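Side-chain contact in pectinesterase A (Erwinia chrysanthemi, PDB 2NTP), which hydrolyses the methyl esters of pectin's galacturonosyl units, releasing methanol in the first step of plant-tissue maceration and soft rot: residues A[319-322]-A[323-326]. Sequence-based numbering, arbitrary orientation.
Sequences QLTD and AQAA
Gln324 reaches back over Thr321, and each side chain bonds to the other's backbone NH. Followed outward, the glutamine first sets Gln324 CB 3.4 Å from Thr321 OG1 and against the side of Leu320. Gln324 CG then passes 3.3 Å from Thr321 OG1. Beyond CG the chain runs extended, which carries the amide as far as Thr321 N; there Gln324 OE1 accepts the N-H at 3.0 Å in a nearly straight bond (170°), the donor tilted 16° from the carbonyl plane. A water bound to Gln319 O donates a second bond, 2.6 Å from the water oxygen to Gln324 OE1. Glutamine suits the place because it spans the turn and ends in an acceptor.

In return, Thr321 OG1 accepts from Gln324 N at 3.1 Å. With chi1 at 63°, OG1 lies between the threonine's own N and carbonyl carbon; threonine suits the N-cap because its short side chain holds a hydroxyl close to the backbone, within reach of a first-turn N-H. Thr321 O accepts from Ala325 N, the first backbone bond of the helix. Asp322 OD1 is hydrogen-bonded to Tyr304 OH. Beneath the cap, buried Leu320 rests CD1 4.0 Å from Ala325 CA, an ordinary van der Waals distance, and packs on Val266 and Leu268. The reciprocal Thr321–Gln324 bonds form a capping box, starting the short helix that follows the last strand of the parallel beta-helix of pectinesterases.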
loop_
_atom_site.group_PDB
_atom_site.type_symbol
_atom_site.label_atom_id
_atom_site.label_comp_id
_atom_site.label_asym_id
_atom_site.label_seq_id
_atom_site.Cartn_x
_atom_site.Cartn_y
_atom_site.Cartn_z
ATOM N N GLN A 319 9.559 -7.428 -21.128
ATOM C CA GLN A 319 10.825 -7.302 -20.431
ATOM C C GLN A 319 11.530 -6.018 -20.826
ATOM O O GLN A 319 11.506 -5.616 -21.993
ATOM C CB GLN A 319 11.725 -8.498 -20.749
ATOM C CG GLN A 319 11.090 -9.862 -20.482
ATOM C CD GLN A 319 10.882 -10.147 -19.004
ATOM O OE1 GLN A 319 11.768 -9.908 -18.181
ATOM N NE2 GLN A 319 9.704 -10.662 -18.660
ATOM N N LEU A 320 12.160 -5.376 -19.850
ATOM C CA LEU A 320 12.993 -4.211 -20.117
ATOM C C LEU A 320 14.346 -4.641 -20.664
ATOM O O LEU A 320 14.869 -5.695 -20.293
ATOM C CB LEU A 320 13.211 -3.393 -18.838
ATOM C CG LEU A 320 12.019 -2.784 -18.096
ATOM C CD1 LEU A 320 12.523 -2.022 -16.881
ATOM C CD2 LEU A 320 11.192 -1.871 -19.000
ATOM N N THR A 321 14.908 -3.816 -21.544
ATOM C CA THR A 321 16.307 -3.955 -21.944
ATOM C C THR A 321 17.193 -3.429 -20.809
ATOM O O THR A 321 16.703 -2.758 -19.894
ATOM C CB THR A 321 16.614 -3.155 -23.229
ATOM O OG1 THR A 321 16.416 -1.759 -22.979
ATOM C CG2 THR A 321 15.713 -3.597 -24.386
ATOM N N ASP A 322 18.493 -3.720 -20.873
ATOM C CA ASP A 322 19.455 -3.176 -19.909
ATOM C C ASP A 322 19.393 -1.644 -19.856
ATOM O O ASP A 322 19.366 -1.051 -18.775
ATOM C CB ASP A 322 20.883 -3.620 -20.249
ATOM C CG ASP A 322 21.097 -5.118 -20.080
ATOM O OD1 ASP A 322 20.355 -5.767 -19.301
ATOM O OD2 ASP A 322 22.023 -5.653 -20.730
ATOM N N ALA A 323 19.363 -1.016 -21.031
ATOM C CA ALA A 323 19.260 0.439 -21.148
ATOM C C ALA A 323 17.989 0.985 -20.496
ATOM O O ALA A 323 18.034 2.002 -19.800
ATOM C CB ALA A 323 19.336 0.864 -22.612
ATOM N N GLN A 324 16.866 0.301 -20.719
ATOM C CA GLN A 324 15.585 0.698 -20.132
ATOM C C GLN A 324 15.582 0.526 -18.614
ATOM O O GLN A 324 15.026 1.359 -17.896
ATOM C CB GLN A 324 14.433 -0.092 -20.751
ATOM C CG GLN A 324 14.028 0.372 -22.147
ATOM C CD GLN A 324 13.022 -0.558 -22.803
ATOM O OE1 GLN A 324 13.004 -1.764 -22.543
ATOM N NE2 GLN A 324 12.179 0.000 -23.668
ATOM N N ALA A 325 16.214 -0.548 -18.139
ATOM C CA ALA A 325 16.337 -0.820 -16.701
ATOM C C ALA A 325 17.097 0.276 -15.952
ATOM O O ALA A 325 16.809 0.547 -14.787
ATOM C CB ALA A 325 16.991 -2.168 -16.469
ATOM N N ALA A 326 18.063 0.901 -16.629
ATOM C CA ALA A 326 18.863 1.981 -16.047
ATOM C C ALA A 326 18.042 3.238 -15.749
ATOM O O ALA A 326 18.508 4.134 -15.044
ATOM C CB ALA A 326 20.040 2.321 -16.964
HETATM O O HOH W 1 11.576 -3.583 -23.783
#